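Local coordinates for CCHC-type domain-containing protein (Trypanosoma brucei brucei, PDB 7C4C) that probably trims RNA from its 3' end as an RNase D-type exonuclease, joining a metal-dependent 3'-5' exonuclease domain to zinc knuckles that bind nucleotides, at residues 123-128 / 139-144; 101-106 / 221-226; 149-154 / 196-201. All coordinates share one frame; numbering follows the deposited sequence.

Interaction 1 (123-128 / 139-144); sequences DLQVFF and NRRSGM. With 5GP (guanosine-5'-monophosphate), chain P.
The side-chain amide of Gln-125 meets the 139-144 loop with both ends. Its OE1 accepts from Arg-141 NH1 at 2.8 Å, a nearly straight bond (164°) lying in the guanidinium plane, although the amide and guanidinium planes are 66° apart. Its NE2 donates twice: to Ser-142 O at 2.9 Å, arriving from above the plane of that carbonyl, and to the ribose O2' of the guanosine monophosphate at 2.8 Å. Three bonds thus fix the rotation of the amide. The chain reaches across because CG stands anti to the backbone N (chi1 -171°) and continues extended. Phe-128 CE2, 3.7 Å from Ser-142 OG, adds packing one turn later. The site belongs to the DEDD-type exonuclease fold, where strand 121-123 runs straight into helix 124-136 beside the nucleotide pocket. Asp-123 is the N-cap of that helix, its OD1 accepting a weak bond from Gln-125 N; OD1 also accepts from Asp-102 N, and OD2 from Cys-103 N. One water links Asp-123 OD2 to Arg-141 NH1, and another bridges Gln-125 O and Ser-142 N. Further out, Arg-141 is anchored through NE to Glu-242 O and through NH2 to Asp-237.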
loop_
_atom_site.group_PDB
_atom_site.type_symbol
_atom_site.label_atom_id
_atom_site.label_comp_id
_atom_site.label_asym_id
_atom_site.label_seq_id
_atom_site.Cartn_x
_atom_site.Cartn_y
_atom_site.Cartn_z
ATOM N N ASP A 123 -12.488 -0.133 2.099
ATOM C CA ASP A 123 -11.521 -1.162 1.707
ATOM C C ASP A 123 -10.269 -0.463 1.169
ATOM O O ASP A 123 -10.326 0.226 0.143
ATOM C CB ASP A 123 -12.141 -2.120 0.687
ATOM C CG ASP A 123 -11.191 -3.265 0.279
ATOM O OD1 ASP A 123 -10.065 -3.347 0.820
ATOM O OD2 ASP A 123 -11.612 -4.134 -0.524
ATOM N N LEU A 124 -9.129 -0.635 1.853
ATOM C CA LEU A 124 -7.946 0.137 1.448
ATOM C C LEU A 124 -7.251 -0.438 0.227
ATOM O O LEU A 124 -6.610 0.315 -0.514
ATOM C CB LEU A 124 -6.927 0.274 2.581
ATOM C CG LEU A 124 -7.488 0.898 3.861
ATOM C CD1 LEU A 124 -6.517 0.678 5.023
ATOM C CD2 LEU A 124 -7.749 2.353 3.647
ATOM N N GLN A 125 -7.327 -1.750 0.008
ATOM C CA GLN A 125 -6.884 -2.277 -1.278
ATOM C C GLN A 125 -7.658 -1.618 -2.403
ATOM O O GLN A 125 -7.078 -1.221 -3.421
ATOM C CB GLN A 125 -7.063 -3.794 -1.337
ATOM C CG GLN A 125 -6.434 -4.441 -2.565
ATOM C CD GLN A 125 -6.793 -5.919 -2.744
ATOM O OE1 GLN A 125 -7.961 -6.259 -2.900
ATOM N NE2 GLN A 125 -5.783 -6.796 -2.755
ATOM N N VAL A 126 -8.973 -1.483 -2.228
ATOM C CA VAL A 126 -9.789 -0.800 -3.226
ATOM C C VAL A 126 -9.389 0.667 -3.295
ATOM O O VAL A 126 -9.355 1.266 -4.376
ATOM C CB VAL A 126 -11.289 -0.984 -2.901
ATOM C CG1 VAL A 126 -12.142 0.091 -3.552
ATOM C CG2 VAL A 126 -11.750 -2.364 -3.334
ATOM N N PHE A 127 -9.033 1.256 -2.148
ATOM C CA PHE A 127 -8.560 2.634 -2.160
ATOM C C PHE A 127 -7.316 2.770 -3.027
ATOM O O PHE A 127 -7.232 3.658 -3.886
ATOM C CB PHE A 127 -8.281 3.100 -0.738
ATOM C CG PHE A 127 -8.349 4.583 -0.560
ATOM C CD1 PHE A 127 -8.061 5.447 -1.600
ATOM C CD2 PHE A 127 -8.728 5.114 0.659
ATOM C CE1 PHE A 127 -8.142 6.819 -1.423
ATOM C CE2 PHE A 127 -8.807 6.484 0.843
ATOM C CZ PHE A 127 -8.517 7.337 -0.198
ATOM N N PHE A 128 -6.343 1.882 -2.826
ATOM C CA PHE A 128 -5.104 1.952 -3.586
ATOM C C PHE A 128 -5.362 1.788 -5.078
ATOM O O PHE A 128 -4.793 2.521 -5.899
ATOM C CB PHE A 128 -4.131 0.883 -3.086
ATOM C CG PHE A 128 -2.766 0.977 -3.696
ATOM C CD1 PHE A 128 -1.809 1.822 -3.153
ATOM C CD2 PHE A 128 -2.437 0.220 -4.825
ATOM C CE1 PHE A 128 -0.531 1.917 -3.714
ATOM C CE2 PHE A 128 -1.159 0.307 -5.395
ATOM C CZ PHE A 128 -0.210 1.165 -4.840
ATOM N N ASN A 139 -6.621 -1.037 -13.063
ATOM C CA ASN A 139 -7.603 -1.565 -12.117
ATOM C C ASN A 139 -7.105 -2.822 -11.403
ATOM O O ASN A 139 -7.905 -3.653 -10.981
ATOM C CB ASN A 139 -8.933 -1.861 -12.813
ATOM C CG ASN A 139 -8.866 -3.097 -13.700
ATOM O OD1 ASN A 139 -7.845 -3.348 -14.329
ATOM N ND2 ASN A 139 -9.949 -3.887 -13.735
ATOM N N ARG A 140 -5.792 -2.979 -11.249
ATOM C CA ARG A 140 -5.273 -4.166 -10.587
ATOM C C ARG A 140 -5.352 -4.027 -9.069
ATOM O O ARG A 140 -5.236 -2.930 -8.508
ATOM C CB ARG A 140 -3.831 -4.443 -11.007
ATOM C CG ARG A 140 -3.724 -5.007 -12.409
ATOM C CD ARG A 140 -2.300 -5.404 -12.771
ATOM N NE ARG A 140 -1.384 -4.259 -12.788
ATOM C CZ ARG A 140 -1.180 -3.462 -13.838
ATOM N NH1 ARG A 140 -1.833 -3.664 -14.973
ATOM N NH2 ARG A 140 -0.318 -2.455 -13.747
ATOM N N ARG A 141 -5.591 -5.156 -8.408
ATOM C CA ARG A 141 -5.453 -5.246 -6.965
ATOM C C ARG A 141 -4.004 -5.578 -6.645
ATOM O O ARG A 141 -3.420 -6.449 -7.283
ATOM C CB ARG A 141 -6.373 -6.323 -6.387
ATOM C CG ARG A 141 -7.835 -5.909 -6.340
ATOM C CD ARG A 141 -8.718 -7.048 -5.882
ATOM N NE ARG A 141 -10.117 -6.724 -6.138
ATOM C CZ ARG A 141 -10.946 -6.198 -5.242
ATOM N NH1 ARG A 141 -10.519 -5.954 -4.010
ATOM N NH2 ARG A 141 -12.207 -5.921 -5.581
ATOM N N SER A 142 -3.432 -4.878 -5.673
ATOM C CA SER A 142 -2.107 -5.195 -5.162
ATOM C C SER A 142 -2.236 -5.874 -3.809
ATOM O O SER A 142 -3.175 -5.608 -3.051
ATOM C CB SER A 142 -1.243 -3.940 -5.000
ATOM O OG SER A 142 -1.120 -3.252 -6.225
ATOM N N GLY A 143 -1.270 -6.734 -3.502
ATOM C CA GLY A 143 -1.216 -7.342 -2.191
ATOM C C GLY A 143 -0.713 -6.366 -1.158
ATOM O O GLY A 143 -0.183 -5.303 -1.483
HETATM N N MSE A 144 -0.904 -6.731 0.108
HETATM C CA MSE A 144 -0.510 -5.880 1.224
HETATM C C MSE A 144 0.995 -5.642 1.195
HETATM O O MSE A 144 1.458 -4.521 1.428
HETATM C CB MSE A 144 -0.931 -6.501 2.564
HETATM C CG MSE A 144 -0.510 -5.686 3.796
HETATM SE SE MSE A 144 -1.051 -3.769 3.747
HETATM C CE MSE A 144 -2.755 -3.949 4.708
HETATM P P 5GP P . -1.716 -10.798 -6.483
HETATM O O1P 5GP P . -1.220 -9.935 -7.622
HETATM O O2P 5GP P . -2.600 -11.940 -6.927
HETATM O O3P 5GP P . -0.665 -11.196 -5.473
HETATM O "O5'" 5GP P . -2.689 -9.841 -5.653
HETATM C "C5'" 5GP P . -2.924 -10.059 -4.267
HETATM C "C4'" 5GP P . -4.344 -9.719 -3.876
HETATM O "O4'" 5GP P . -5.242 -10.018 -4.984
HETATM C "C3'" 5GP P . -4.917 -10.491 -2.687
HETATM O "O3'" 5GP P . -4.608 -9.913 -1.428
HETATM C "C2'" 5GP P . -6.409 -10.530 -2.987
HETATM O "O2'" 5GP P . -7.026 -9.300 -2.629
HETATM C "C1'" 5GP P . -6.406 -10.661 -4.511
HETATM N N9 5GP P . -6.351 -12.075 -4.951
HETATM C C8 5GP P . -5.560 -12.543 -5.937
HETATM N N7 5GP P . -5.746 -13.875 -6.085
HETATM C C5 5GP P . -6.674 -14.249 -5.178
HETATM C C6 5GP P . -7.257 -15.470 -4.872
HETATM O O6 5GP P . -6.915 -16.491 -5.511
HETATM N N1 5GP P . -8.175 -15.541 -3.897
HETATM C C2 5GP P . -8.544 -14.448 -3.206
HETATM N N2 5GP P . -9.475 -14.532 -2.219
HETATM N N3 5GP P . -7.991 -13.248 -3.487
HETATM C C4 5GP P . -7.057 -13.119 -4.468
HETATM O O HOH W 1 -12.670 -5.173 -2.507
HETATM O O HOH W 2 -4.726 -2.115 -4.797
#

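Interaction 2 (101-106 / 221-226); sequences FDCRRD and QYVEHY. With 5GP (guanosine-5'-monophosphate), chain P.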
loop_
_atom_site.group_PDB
_atom_site.type_symbol
_atom_site.label_atom_id
_atom_site.label_comp_id
_atom_site.label_asym_id
_atom_site.label_seq_id
_atom_site.Cartn_x
_atom_site.Cartn_y
_atom_site.Cartn_z
ATOM N N PHE A 101 -8.613 -4.708 4.207
ATOM C CA PHE A 101 -7.761 -4.792 3.023
ATOM C C PHE A 101 -8.290 -5.969 2.216
ATOM O O PHE A 101 -8.076 -7.126 2.598
ATOM C CB PHE A 101 -6.295 -4.972 3.392
ATOM C CG PHE A 101 -5.353 -4.709 2.249
ATOM C CD1 PHE A 101 -4.924 -3.417 1.974
ATOM C CD2 PHE A 101 -4.899 -5.743 1.453
ATOM C CE1 PHE A 101 -4.047 -3.166 0.922
ATOM C CE2 PHE A 101 -4.014 -5.500 0.376
ATOM C CZ PHE A 101 -3.592 -4.219 0.112
ATOM N N ASP A 102 -8.977 -5.676 1.106
ATOM C CA ASP A 102 -9.792 -6.655 0.369
ATOM C C ASP A 102 -10.862 -7.253 1.276
ATOM O O ASP A 102 -10.593 -8.188 2.032
ATOM C CB ASP A 102 -8.965 -7.796 -0.259
ATOM C CG ASP A 102 -9.847 -8.782 -1.078
ATOM O OD1 ASP A 102 -11.041 -8.463 -1.280
ATOM O OD2 ASP A 102 -9.355 -9.814 -1.596
ATOM N N CYS A 103 -12.084 -6.742 1.180
ATOM C CA CYS A 103 -13.142 -7.093 2.114
ATOM C C CYS A 103 -14.048 -8.202 1.609
ATOM O O CYS A 103 -14.909 -8.647 2.371
ATOM C CB CYS A 103 -14.007 -5.868 2.425
ATOM S SG CYS A 103 -15.030 -5.326 1.039
ATOM N N ARG A 104 -13.864 -8.654 0.358
ATOM C CA ARG A 104 -14.856 -9.483 -0.341
ATOM C C ARG A 104 -15.197 -10.753 0.436
ATOM O O ARG A 104 -16.350 -10.970 0.834
ATOM C CB ARG A 104 -14.342 -9.840 -1.739
ATOM C CG ARG A 104 -14.409 -8.684 -2.722
ATOM C CD ARG A 104 -13.665 -8.986 -3.998
ATOM N NE ARG A 104 -12.252 -9.241 -3.752
ATOM C CZ ARG A 104 -11.363 -9.497 -4.708
ATOM N NH1 ARG A 104 -11.735 -9.524 -5.982
ATOM N NH2 ARG A 104 -10.093 -9.726 -4.386
ATOM N N ARG A 105 -14.209 -11.613 0.652
ATOM C CA ARG A 105 -14.485 -12.865 1.338
ATOM C C ARG A 105 -14.754 -12.656 2.826
ATOM O O ARG A 105 -15.534 -13.412 3.423
ATOM C CB ARG A 105 -13.324 -13.819 1.129
ATOM C CG ARG A 105 -12.819 -13.791 -0.288
ATOM C CD ARG A 105 -13.146 -15.057 -1.014
ATOM N NE ARG A 105 -14.575 -15.241 -1.260
ATOM C CZ ARG A 105 -15.194 -14.873 -2.382
ATOM N NH1 ARG A 105 -14.507 -14.272 -3.352
ATOM N NH2 ARG A 105 -16.496 -15.108 -2.537
ATOM N N ASP A 106 -14.123 -11.655 3.446
ATOM C CA ASP A 106 -14.357 -11.424 4.867
ATOM C C ASP A 106 -15.800 -11.029 5.113
ATOM O O ASP A 106 -16.438 -11.511 6.056
ATOM C CB ASP A 106 -13.418 -10.344 5.395
ATOM C CG ASP A 106 -11.945 -10.738 5.295
ATOM O OD1 ASP A 106 -11.644 -11.943 5.139
ATOM O OD2 ASP A 106 -11.080 -9.838 5.391
ATOM N N GLN A 221 -20.623 -0.736 -2.441
ATOM C CA GLN A 221 -21.066 -1.661 -3.484
ATOM C C GLN A 221 -20.548 -3.072 -3.230
ATOM O O GLN A 221 -21.298 -4.045 -3.385
ATOM C CB GLN A 221 -20.609 -1.191 -4.865
ATOM C CG GLN A 221 -21.397 -0.038 -5.414
ATOM C CD GLN A 221 -22.796 -0.433 -5.845
ATOM O OE1 GLN A 221 -22.989 -1.001 -6.922
ATOM N NE2 GLN A 221 -23.783 -0.125 -5.005
ATOM N N TYR A 222 -19.264 -3.206 -2.853
ATOM C CA TYR A 222 -18.710 -4.534 -2.569
ATOM C C TYR A 222 -19.427 -5.206 -1.411
ATOM O O TYR A 222 -19.685 -6.417 -1.455
ATOM C CB TYR A 222 -17.207 -4.455 -2.284
ATOM C CG TYR A 222 -16.452 -4.341 -3.562
ATOM C CD1 TYR A 222 -16.203 -5.476 -4.326
ATOM C CD2 TYR A 222 -16.036 -3.102 -4.046
ATOM C CE1 TYR A 222 -15.538 -5.394 -5.520
ATOM C CE2 TYR A 222 -15.359 -3.002 -5.245
ATOM C CZ TYR A 222 -15.116 -4.155 -5.981
ATOM O OH TYR A 222 -14.469 -4.111 -7.195
ATOM N N VAL A 223 -19.754 -4.446 -0.364
ATOM C CA VAL A 223 -20.450 -5.041 0.773
ATOM C C VAL A 223 -21.857 -5.466 0.383
ATOM O O VAL A 223 -22.332 -6.517 0.810
ATOM C CB VAL A 223 -20.461 -4.072 1.961
ATOM C CG1 VAL A 223 -21.284 -4.657 3.113
ATOM C CG2 VAL A 223 -19.022 -3.780 2.389
ATOM N N GLU A 224 -22.545 -4.677 -0.446
ATOM C CA GLU A 224 -23.873 -5.085 -0.895
ATOM C C GLU A 224 -23.797 -6.345 -1.744
ATOM O O GLU A 224 -24.671 -7.212 -1.665
ATOM C CB GLU A 224 -24.541 -3.965 -1.689
ATOM C CG GLU A 224 -25.080 -2.813 -0.842
ATOM C CD GLU A 224 -26.246 -3.213 0.064
ATOM O OE1 GLU A 224 -26.244 -2.802 1.245
ATOM O OE2 GLU A 224 -27.167 -3.921 -0.406
ATOM N N HIS A 225 -22.752 -6.469 -2.556
ATOM C CA HIS A 225 -22.629 -7.629 -3.422
ATOM C C HIS A 225 -22.259 -8.878 -2.635
ATOM O O HIS A 225 -22.691 -9.980 -2.991
ATOM C CB HIS A 225 -21.581 -7.372 -4.497
ATOM C CG HIS A 225 -21.513 -8.435 -5.540
ATOM N ND1 HIS A 225 -22.169 -8.332 -6.748
ATOM C CD2 HIS A 225 -20.872 -9.627 -5.559
ATOM C CE1 HIS A 225 -21.935 -9.415 -7.471
ATOM N NE2 HIS A 225 -21.156 -10.221 -6.769
ATOM N N TYR A 226 -21.471 -8.734 -1.562
ATOM C CA TYR A 226 -20.887 -9.898 -0.905
ATOM C C TYR A 226 -21.535 -10.267 0.416
ATOM O O TYR A 226 -21.266 -11.358 0.920
ATOM C CB TYR A 226 -19.373 -9.695 -0.702
ATOM C CG TYR A 226 -18.635 -9.940 -1.984
ATOM C CD1 TYR A 226 -18.270 -11.237 -2.357
ATOM C CD2 TYR A 226 -18.371 -8.902 -2.866
ATOM C CE1 TYR A 226 -17.627 -11.482 -3.559
ATOM C CE2 TYR A 226 -17.736 -9.143 -4.059
ATOM C CZ TYR A 226 -17.368 -10.423 -4.403
ATOM O OH TYR A 226 -16.738 -10.638 -5.603
HETATM P P 5GP P . -1.716 -10.798 -6.483
HETATM O O1P 5GP P . -1.220 -9.935 -7.622
HETATM O O2P 5GP P . -2.600 -11.940 -6.927
HETATM O O3P 5GP P . -0.665 -11.196 -5.473
HETATM O "O5'" 5GP P . -2.689 -9.841 -5.653
HETATM C "C5'" 5GP P . -2.924 -10.059 -4.267
HETATM C "C4'" 5GP P . -4.344 -9.719 -3.876
HETATM O "O4'" 5GP P . -5.242 -10.018 -4.984
HETATM C "C3'" 5GP P . -4.917 -10.491 -2.687
HETATM O "O3'" 5GP P . -4.608 -9.913 -1.428
HETATM C "C2'" 5GP P . -6.409 -10.530 -2.987
HETATM O "O2'" 5GP P . -7.026 -9.300 -2.629
HETATM C "C1'" 5GP P . -6.406 -10.661 -4.511
HETATM N N9 5GP P . -6.351 -12.075 -4.951
HETATM C C8 5GP P . -5.560 -12.543 -5.937
HETATM N N7 5GP P . -5.746 -13.875 -6.085
HETATM C C5 5GP P . -6.674 -14.249 -5.178
HETATM C C6 5GP P . -7.257 -15.470 -4.872
HETATM O O6 5GP P . -6.915 -16.491 -5.511
HETATM N N1 5GP P . -8.175 -15.541 -3.897
HETATM C C2 5GP P . -8.544 -14.448 -3.206
HETATM N N2 5GP P . -9.475 -14.532 -2.219
HETATM N N3 5GP P . -7.991 -13.248 -3.487
HETATM C C4 5GP P . -7.057 -13.119 -4.468
#
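Arg-104 turns its CG away from its own carbonyl carbon (chi1 -75°), and Tyr-226 does likewise, which sets the arginine's aliphatic stem alongside the phenol, the two pointing the same way. Arg-104 CG sits over one face of the Tyr-226 ring, 3.9 Å from the centroid and 23° off the normal, a CH-pi contact displaced toward the rim. The opposite face of that ring is covered by His-225 CD2 from its own helix. At the ring edge, Arg-105 NH2 comes to 3.9 Å from Tyr-226 CE1, an approach secondary to the salt bridges of that guanidinium, NH2 with Glu-108 and NH1 with Glu-235. Tyr-222 extends the apolar surface one turn earlier: its CD1 lies 4.0 Å from Arg-104 CG, and its CB is 4.1 Å from Cys-103 SG.

Beyond the stem, a bend at chi3 returns the Arg-104 guanidinium to Asp-102. The grip is side-on, Arg-104 NE to Asp-102 OD1 and Arg-104 NH2 to Asp-102 OD2, each at 2.9 Å; the second bond is nearly straight (175°). OD1 also receives the backbone N of Arg-104 from the other face of the carboxylate, capping the turn into helix 104-114. This fixes the carboxylate, and Asp-102 OD2 accepts a short 2.6 Å bond from the ribose O2' of guanosine monophosphate. The tyrosines therefore act as second shell: they pack against the arginine that positions the sugar-binding aspartate. Outside the pair, Arg-104 NH1 is held by Pro-240 O and Asp-237; Tyr-222 OH bonds to Asp-237 and Tyr-226 OH to Ala-236 N. In this structure helix 212-226 backs the turn; strand 97-100 leading into helix 104-114, with its manganese ligand Asp-106, is the part that belongs to the DEDD-type 3'-5' exonuclease fold.

Interaction 3 (149-154 / 196-201); sequences KSVAGL and LLLSNY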
loop_
_atom_site.group_PDB
_atom_site.type_symbol
_atom_site.label_atom_id
_atom_site.label_comp_id
_atom_site.label_asym_id
_atom_site.label_seq_id
_atom_site.Cartn_x
_atom_site.Cartn_y
_atom_site.Cartn_z
ATOM N N LYS A 149 5.119 -1.579 1.082
ATOM C CA LYS A 149 6.400 -1.148 0.543
ATOM C C LYS A 149 6.243 0.094 -0.323
ATOM O O LYS A 149 7.102 0.981 -0.292
ATOM C CB LYS A 149 7.042 -2.291 -0.245
ATOM C CG LYS A 149 8.364 -1.934 -0.934
ATOM C CD LYS A 149 9.459 -1.592 0.072
ATOM C CE LYS A 149 10.653 -0.919 -0.597
ATOM N NZ LYS A 149 11.643 -0.421 0.407
ATOM N N SER A 150 5.139 0.202 -1.071
ATOM C CA SER A 150 4.983 1.342 -1.969
ATOM C C SER A 150 4.572 2.616 -1.247
ATOM O O SER A 150 4.979 3.702 -1.663
ATOM C CB SER A 150 3.953 1.042 -3.058
ATOM O OG SER A 150 3.568 2.246 -3.717
ATOM N N VAL A 151 3.771 2.514 -0.185
ATOM C CA VAL A 151 3.200 3.689 0.466
ATOM C C VAL A 151 4.001 4.075 1.705
ATOM O O VAL A 151 4.110 5.261 2.044
ATOM C CB VAL A 151 1.722 3.448 0.829
ATOM C CG1 VAL A 151 1.120 4.687 1.427
ATOM C CG2 VAL A 151 0.937 3.061 -0.398
ATOM N N ALA A 152 4.569 3.086 2.399
ATOM C CA ALA A 152 5.272 3.373 3.641
ATOM C C ALA A 152 6.676 2.784 3.710
ATOM O O ALA A 152 7.317 2.885 4.760
ATOM C CB ALA A 152 4.451 2.892 4.850
ATOM N N GLY A 153 7.173 2.185 2.636
ATOM C CA GLY A 153 8.543 1.737 2.622
ATOM C C GLY A 153 8.848 0.575 3.533
ATOM O O GLY A 153 10.019 0.337 3.836
ATOM N N LEU A 154 7.840 -0.176 3.969
ATOM C CA LEU A 154 8.052 -1.273 4.900
ATOM C C LEU A 154 7.909 -2.621 4.202
ATOM O O LEU A 154 7.114 -2.784 3.268
ATOM C CB LEU A 154 7.075 -1.174 6.069
ATOM C CG LEU A 154 7.423 0.008 6.973
ATOM C CD1 LEU A 154 6.251 0.394 7.848
ATOM C CD2 LEU A 154 8.651 -0.319 7.818
ATOM N N LEU A 196 -4.365 -0.506 9.761
ATOM C CA LEU A 196 -4.503 0.787 10.427
ATOM C C LEU A 196 -3.341 1.710 10.078
ATOM O O LEU A 196 -3.543 2.907 9.816
ATOM C CB LEU A 196 -4.606 0.589 11.941
ATOM C CG LEU A 196 -4.876 1.849 12.765
ATOM C CD1 LEU A 196 -6.324 2.303 12.561
ATOM C CD2 LEU A 196 -4.604 1.588 14.240
ATOM N N LEU A 197 -2.116 1.179 10.071
ATOM C CA LEU A 197 -0.979 2.000 9.670
ATOM C C LEU A 197 -1.209 2.562 8.281
ATOM O O LEU A 197 -0.946 3.742 8.023
ATOM C CB LEU A 197 0.314 1.177 9.722
ATOM C CG LEU A 197 1.662 1.758 9.292
ATOM C CD1 LEU A 197 2.791 0.945 9.902
ATOM C CD2 LEU A 197 1.814 1.702 7.815
ATOM N N LEU A 198 -1.728 1.735 7.379
ATOM C CA LEU A 198 -1.931 2.181 6.007
ATOM C C LEU A 198 -2.970 3.293 5.938
ATOM O O LEU A 198 -2.801 4.253 5.175
ATOM C CB LEU A 198 -2.327 0.996 5.136
ATOM C CG LEU A 198 -2.424 1.294 3.651
ATOM C CD1 LEU A 198 -1.042 1.684 3.103
ATOM C CD2 LEU A 198 -2.997 0.083 2.922
ATOM N N SER A 199 -4.037 3.205 6.748
ATOM C CA SER A 199 -5.068 4.240 6.700
ATOM C C SER A 199 -4.535 5.615 7.066
ATOM O O SER A 199 -5.114 6.620 6.635
ATOM C CB SER A 199 -6.237 3.896 7.615
ATOM O OG SER A 199 -5.858 4.011 8.966
ATOM N N ASN A 200 -3.448 5.691 7.846
ATOM C CA ASN A 200 -2.872 6.994 8.158
ATOM C C ASN A 200 -2.248 7.655 6.938
ATOM O O ASN A 200 -2.133 8.882 6.911
ATOM C CB ASN A 200 -1.835 6.875 9.275
ATOM C CG ASN A 200 -2.462 6.555 10.616
ATOM O OD1 ASN A 200 -3.567 6.991 10.916
ATOM N ND2 ASN A 200 -1.763 5.788 11.426
ATOM N N TYR A 201 -1.867 6.879 5.925
ATOM C CA TYR A 201 -1.348 7.437 4.684
ATOM C C TYR A 201 -2.442 7.791 3.681
ATOM O O TYR A 201 -2.293 8.769 2.944
ATOM C CB TYR A 201 -0.368 6.459 4.031
ATOM C CG TYR A 201 0.938 6.262 4.781
ATOM C CD1 TYR A 201 1.063 5.284 5.766
ATOM C CD2 TYR A 201 2.049 7.042 4.491
ATOM C CE1 TYR A 201 2.260 5.096 6.453
ATOM C CE2 TYR A 201 3.251 6.864 5.169
ATOM C CZ TYR A 201 3.350 5.893 6.146
ATOM O OH TYR A 201 4.546 5.725 6.811
#
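Ala-152 and Val-151 press against Tyr-201 in the closest part of this contact. The methyl CB of Ala-152 approaches the phenol end of the ring, 3.4 Å from Tyr-201 CZ. Val-151 CG1 meets the ring's base, 3.5 Å from Tyr-201 CB, and the two side chains run antiparallel past one another. With Val-151 CG1 anti to the backbone N (chi1 -177°), that methyl faces the tyrosine, while CB of the same valine rests 4.0 Å from Leu-198 CD1. The side-chain packing is mainly apolar, though the backbone Val-151 O also lies obliquely against the Tyr-201 ring; the sheltered side continues into Leu-124 and Phe-128 of helix 124-136, which touch Leu-198 and Val-151 respectively. The contact joins the C-terminal end of helix 144-152 to helix 182-202, two helices of the RNase D-like exonuclease domain. Helix 182-202 also carries Asp-191, a manganese ligand, and His-194, a zinc ligand.

Against the close contacts at Tyr-201, the partly exposed Leu-154 offers a single methyl contact, its CD1 4.1 Å from Leu-197 CD1, where the side chains meet at a slant. Leu-197 CD2 also touches Ala-152 CB, and Leu-12 joins both leucines. Before Leu-154 the chain turns at the solvent-exposed Gly-153, whose positive phi (69°) takes the backbone out of the helix and returns Leu-154 to the facing helix.

In the fold
Interactions 1 and 2 share one nucleotide: Gln-125 NE2 and Asp-102 OD2 bind the same ribose O2', and the centres of the two interactions are 12 Å apart. They also touch directly, Asp-123 OD1 lying 2.6 Å from Asp-102 N, a probable hydrogen bond. Both flank the metal site: the side chains of Asp-123 and Arg-105 are about 9 Å and 8 Å from a bound manganese ion. Interaction 3 stands back, the Leu-198 side chain about 11 Å from a guanosine monophosphate. Its centre is 12 Å from that of interaction 1, with Phe-128 CE1 packed 3.8 Å from Val-151 CG2. Interactions 2 and 3, centres 21 Å apart, meet through Phe-101 CE1 and Leu-198 CD2 at 4.0 Å.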